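Local coordinates for FAD:protein FMN transferase (PDB 6NXI), which probably transfers the FMN moiety of FAD onto a threonine hydroxyl of target flavoproteins, using magnesium as cofactor, at residues 182-187 / 221-226; 160-165 / 263-268. All coordinates share one frame; numbering follows the deposited sequence.

In the fold
Both contacts are partly buried, and neither is purely core or purely surface. Contact 1 joins two neighbouring strands of the eight-stranded antiparallel sheet by backbone hydrogen bonds and reaches the magnesium and FAD site at one end. Contact 2 joins helices 157-171 and 265-278, which lie on one face of that sheet, and centres its polar bonds on one carboxylate at a helix start. The two meet directly: Arg-186 NH1 of contact 1 forms a salt bridge with Asp-163 OD1 of contact 2, and Ala-221 and Ala-223 pack against helix 265-278. Metal coordination thus belongs to contact 1, whereas contact 2 combines helix capping with apolar and sulfur-aromatic packing.

Contact 1: residues 182-187 / 221-226; sequences GGEIRL and AIATSG. With MG (magnesium ion), chain D; FAD (flavin-adenine dinucleotide), chain B.
The carboxylate of Glu-184 is met from above its plane by the N-H of Thr-224, which bonds to OE2 at 3.2 Å and lies 37° out of that plane; its other oxygen, OE1, binds magnesium at 2.3 Å. Strands 184-188 and 220-225 are antiparallel neighbours in the large sheet of this ApbE-family enzyme, paired by reciprocal backbone bonds between Ile-185 and Ile-222. The bend of Glu-184 at chi2 (47°) directs CD toward the metal, and OE2 also packs on Ala-223 CB at 3.7 Å. On the same face, Arg-186 and Ala-221 form a non-hydrogen-bonded pair, their CB atoms 4.2 Å apart, covered by helices 157-171 and 265-278. On the opposite face the contact is between aliphatic side chains: Ile-222 CD1 touches Leu-187 CD1 at 3.7 Å and also meets Ile-185 CG2. Where the strands begin to part, a water donates to both Gly-183 O and Ile-222 O, bridging them. Asp-269, both FAD phosphates and two waters share the metal with Glu-184. One of these waters donates to Ser-225 OG, and that hydroxyl in turn donates to FAD O1A at 2.7 Å.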
# COMPACT_ATOMS: atom_id res chain seq x y z
N GLY A 182 2.84 -8.38 -3.64
CA GLY A 182 3.85 -7.34 -3.84
C GLY A 182 4.47 -6.90 -2.53
O GLY A 182 4.68 -5.68 -2.32
N GLY A 183 4.65 -7.80 -1.55
CA GLY A 183 5.32 -7.48 -0.29
C GLY A 183 4.39 -7.04 0.83
O GLY A 183 4.87 -7.00 1.99
N GLU A 184 3.12 -6.73 0.55
CA GLU A 184 2.13 -6.41 1.60
C GLU A 184 1.60 -7.75 2.11
O GLU A 184 1.36 -8.66 1.25
CB GLU A 184 0.96 -5.62 1.02
CG GLU A 184 1.12 -4.11 1.21
CD GLU A 184 2.44 -3.48 0.85
OE1 GLU A 184 2.52 -2.84 -0.22
OE2 GLU A 184 3.46 -3.66 1.63
N ILE A 185 1.54 -7.91 3.42
CA ILE A 185 1.29 -9.22 4.05
C ILE A 185 0.14 -9.17 5.04
O ILE A 185 -0.03 -8.22 5.81
CB ILE A 185 2.59 -9.70 4.72
CG1 ILE A 185 3.71 -9.85 3.71
CG2 ILE A 185 2.31 -10.97 5.50
CD1 ILE A 185 5.06 -10.08 4.36
N ARG A 186 -0.59 -10.26 5.12
CA ARG A 186 -1.48 -10.48 6.26
C ARG A 186 -1.35 -11.93 6.74
O ARG A 186 -1.32 -12.83 5.88
CB ARG A 186 -2.93 -10.17 5.90
CG ARG A 186 -3.84 -10.30 7.10
CD ARG A 186 -5.10 -9.47 6.88
NE ARG A 186 -6.14 -10.00 7.73
CZ ARG A 186 -7.41 -9.69 7.62
NH1 ARG A 186 -7.83 -8.87 6.67
NH2 ARG A 186 -8.27 -10.25 8.47
N LEU A 187 -1.27 -12.10 8.05
CA LEU A 187 -0.97 -13.40 8.68
C LEU A 187 -2.08 -13.81 9.64
O LEU A 187 -2.68 -12.94 10.30
CB LEU A 187 0.29 -13.26 9.53
CG LEU A 187 1.52 -12.69 8.87
CD1 LEU A 187 2.63 -12.51 9.90
CD2 LEU A 187 1.94 -13.60 7.71
N ALA A 221 -1.67 -7.61 9.87
CA ALA A 221 -1.13 -7.25 8.55
C ALA A 221 0.10 -6.36 8.74
O ALA A 221 0.22 -5.68 9.78
CB ALA A 221 -2.18 -6.53 7.75
N ILE A 222 0.99 -6.50 7.79
CA ILE A 222 2.25 -5.74 7.72
C ILE A 222 2.41 -5.14 6.34
O ILE A 222 2.40 -5.86 5.36
CB ILE A 222 3.46 -6.65 8.06
CG1 ILE A 222 3.22 -7.54 9.27
CG2 ILE A 222 4.66 -5.75 8.20
CD1 ILE A 222 2.66 -8.93 8.95
N ALA A 223 2.77 -3.87 6.28
CA ALA A 223 3.03 -3.17 5.01
C ALA A 223 4.32 -2.41 5.18
O ALA A 223 4.60 -1.88 6.28
CB ALA A 223 1.93 -2.23 4.63
N THR A 224 5.08 -2.35 4.09
CA THR A 224 6.36 -1.62 4.06
C THR A 224 6.41 -0.69 2.85
O THR A 224 6.17 -1.14 1.74
CB THR A 224 7.53 -2.62 4.02
OG1 THR A 224 7.50 -3.43 5.20
CG2 THR A 224 8.87 -1.92 3.98
N SER A 225 6.80 0.58 3.04
CA SER A 225 7.09 1.49 1.92
C SER A 225 8.55 1.88 1.94
O SER A 225 9.13 1.81 3.03
CB SER A 225 6.16 2.68 1.94
OG SER A 225 4.91 2.26 1.40
N GLY A 226 9.10 2.14 0.77
CA GLY A 226 10.53 2.43 0.58
C GLY A 226 11.35 1.15 0.41
O GLY A 226 10.90 0.07 0.81
MG MG D . 2.09 -0.66 -0.81
PA FAD B . 3.42 2.25 -1.91
O1A FAD B . 4.65 2.77 -1.26
O2A FAD B . 2.46 1.44 -1.13
O5B FAD B . 2.61 3.46 -2.58
C5B FAD B . 3.31 4.14 -3.65
C4B FAD B . 2.41 4.33 -4.85
O4B FAD B . 1.25 5.13 -4.54
C3B FAD B . 3.13 5.05 -5.99
O3B FAD B . 3.72 4.10 -6.87
C2B FAD B . 2.02 5.88 -6.63
O2B FAD B . 1.26 5.11 -7.54
C1B FAD B . 1.16 6.25 -5.42
N9A FAD B . 1.56 7.42 -4.68
C8A FAD B . 2.79 8.11 -4.72
N7A FAD B . 2.84 9.05 -3.81
C5A FAD B . 1.61 9.05 -3.17
C6A FAD B . 1.08 9.84 -2.15
N6A FAD B . 1.76 10.80 -1.50
N1A FAD B . -0.16 9.53 -1.73
C2A FAD B . -0.84 8.55 -2.36
N3A FAD B . -0.43 7.73 -3.34
C4A FAD B . 0.82 8.04 -3.71
N1 FAD B . 1.59 -1.82 -12.09
C2 FAD B . 1.78 -2.14 -13.41
O2 FAD B . 2.91 -1.98 -13.94
N3 FAD B . 0.79 -2.67 -14.18
C4 FAD B . -0.47 -2.89 -13.69
O4 FAD B . -1.35 -3.33 -14.41
C4X FAD B . -0.72 -2.55 -12.32
N5 FAD B . -1.92 -2.74 -11.82
C5X FAD B . -2.14 -2.39 -10.51
C6 FAD B . -3.43 -2.56 -9.96
C7 FAD B . -3.74 -2.25 -8.65
C7M FAD B . -5.14 -2.46 -8.13
C8 FAD B . -2.71 -1.75 -7.82
C8M FAD B . -2.97 -1.37 -6.39
C9 FAD B . -1.43 -1.57 -8.35
C9A FAD B . -1.11 -1.89 -9.68
N10 FAD B . 0.15 -1.70 -10.25
C10 FAD B . 0.40 -2.02 -11.57
C1' FAD B . 1.28 -1.24 -9.41
C2' FAD B . 1.27 0.22 -9.11
O2' FAD B . 1.43 0.98 -10.30
C3' FAD B . 2.44 0.54 -8.16
O3' FAD B . 3.70 0.28 -8.74
C4' FAD B . 2.43 -0.26 -6.87
O4' FAD B . 1.10 -0.39 -6.41
C5' FAD B . 3.37 0.34 -5.83
O5' FAD B . 3.14 -0.36 -4.58
P FAD B . 4.17 -0.15 -3.39
O1P FAD B . 5.55 -0.23 -3.85
O2P FAD B . 3.59 -1.05 -2.32
O3P FAD B . 3.88 1.39 -3.13
O HOH W 1 5.17 -5.89 4.39
O HOH W 2 3.34 -0.03 1.37
O HOH W 3 0.23 -0.77 -2.25

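Contact 2: residues 160-165 / 263-268; sequences WGVDVV and KSCMTA
Asp-163 directs its carboxylate at the start of helix 265-278, where Cys-265 and Met-266 offer their backbone N-H groups. Cys-265 N donates to OD1 at 2.8 Å on the syn side, close to the carboxylate plane. OD2 takes two donors from opposite faces of that plane: Met-266 N at 3.0 Å, 47° out of it, and Ser-264 OG at 2.8 Å, on the syn side. Ser-264 is the N-cap residue, and its OG also accepts a capping bond from Thr-267 N at 3.1 Å. The helix start is thus held by its own serine cap and by an acid from helix 157-171 that accepts from its first two N-H groups; the N-terminal end of the helix probably favours the charged form of Asp-163, whose OD1 also pairs with Arg-186. Cys-265 lies beside Val-162, its CB 3.7 Å from Val-162 CG1, while SG approaches both CB and CG1 of the valine. Met-266 runs alongside Trp-160, the two side chains pointing the same way. Its SD sits 3.8 Å from Trp-160 CE3 in an oblique Met-aromatic contact, and the bend at chi3 (59°) puts the CE methyl 4.2 Å from that same ring carbon, CE3 of Trp-160.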
# COMPACT_ATOMS: atom_id res chain seq x y z
N TRP A 160 -5.81 -3.79 0.21
CA TRP A 160 -7.22 -4.22 0.07
C TRP A 160 -7.28 -5.63 -0.50
O TRP A 160 -8.04 -6.47 0.08
CB TRP A 160 -8.00 -3.23 -0.82
CG TRP A 160 -9.40 -3.72 -1.07
CD1 TRP A 160 -9.87 -4.22 -2.25
CD2 TRP A 160 -10.52 -3.73 -0.16
NE1 TRP A 160 -11.19 -4.56 -2.12
CE2 TRP A 160 -11.61 -4.30 -0.85
CE3 TRP A 160 -10.71 -3.34 1.17
CZ2 TRP A 160 -12.85 -4.47 -0.25
CZ3 TRP A 160 -11.93 -3.52 1.78
CH2 TRP A 160 -12.99 -4.10 1.07
N GLY A 161 -6.53 -5.93 -1.59
CA GLY A 161 -6.56 -7.29 -2.19
C GLY A 161 -6.11 -8.33 -1.14
O GLY A 161 -6.71 -9.40 -1.04
N VAL A 162 -5.11 -7.99 -0.33
CA VAL A 162 -4.61 -8.90 0.73
C VAL A 162 -5.74 -9.19 1.72
O VAL A 162 -6.01 -10.37 1.99
CB VAL A 162 -3.38 -8.34 1.44
CG1 VAL A 162 -3.09 -9.14 2.72
CG2 VAL A 162 -2.19 -8.29 0.50
N ASP A 163 -6.49 -8.15 2.11
CA ASP A 163 -7.61 -8.32 3.06
C ASP A 163 -8.69 -9.16 2.41
O ASP A 163 -9.32 -10.00 3.12
CB ASP A 163 -8.14 -6.97 3.51
CG ASP A 163 -7.25 -6.19 4.44
OD1 ASP A 163 -6.41 -6.80 5.16
OD2 ASP A 163 -7.43 -4.97 4.50
N VAL A 164 -9.03 -8.88 1.16
CA VAL A 164 -10.09 -9.66 0.44
C VAL A 164 -9.72 -11.15 0.41
O VAL A 164 -10.58 -12.00 0.75
CB VAL A 164 -10.31 -9.08 -0.97
CG1 VAL A 164 -11.09 -10.04 -1.83
CG2 VAL A 164 -10.97 -7.71 -0.87
N VAL A 165 -8.49 -11.46 0.09
CA VAL A 165 -8.05 -12.89 0.05
C VAL A 165 -8.04 -13.50 1.46
O VAL A 165 -8.48 -14.68 1.62
CB VAL A 165 -6.71 -13.02 -0.67
CG1 VAL A 165 -6.09 -14.38 -0.48
CG2 VAL A 165 -6.84 -12.60 -2.14
N LYS A 263 -4.47 -4.45 11.87
CA LYS A 263 -5.38 -5.59 11.62
C LYS A 263 -5.79 -5.63 10.14
O LYS A 263 -6.06 -6.73 9.62
CB LYS A 263 -6.58 -5.48 12.56
CG LYS A 263 -6.24 -5.69 14.03
CD LYS A 263 -5.78 -7.10 14.36
CE LYS A 263 -5.67 -7.37 15.84
NZ LYS A 263 -4.62 -8.39 16.09
N SER A 264 -5.83 -4.49 9.44
CA SER A 264 -6.16 -4.37 8.01
C SER A 264 -4.91 -4.09 7.19
O SER A 264 -4.20 -3.13 7.49
CB SER A 264 -7.19 -3.29 7.77
OG SER A 264 -7.23 -2.95 6.41
N CYS A 265 -4.67 -4.91 6.19
CA CYS A 265 -3.57 -4.67 5.25
C CYS A 265 -3.84 -3.40 4.45
O CYS A 265 -2.92 -2.61 4.24
CB CYS A 265 -3.31 -5.88 4.36
SG CYS A 265 -1.67 -5.78 3.60
N MET A 266 -5.05 -3.16 4.06
CA MET A 266 -5.41 -1.88 3.38
C MET A 266 -4.91 -0.70 4.23
O MET A 266 -4.21 0.25 3.72
CB MET A 266 -6.92 -1.79 3.20
CG MET A 266 -7.32 -0.45 2.68
SD MET A 266 -9.08 -0.19 2.43
CE MET A 266 -9.74 -0.47 4.06
N THR A 267 -5.23 -0.70 5.51
CA THR A 267 -4.88 0.39 6.44
C THR A 267 -3.37 0.45 6.61
O THR A 267 -2.79 1.57 6.53
CB THR A 267 -5.64 0.24 7.75
OG1 THR A 267 -7.03 0.31 7.41
CG2 THR A 267 -5.24 1.35 8.69
N ALA A 268 -2.71 -0.69 6.81
CA ALA A 268 -1.25 -0.70 6.99
C ALA A 268 -0.57 -0.14 5.74
O ALA A 268 0.38 0.65 5.88
CB ALA A 268 -0.70 -2.05 7.28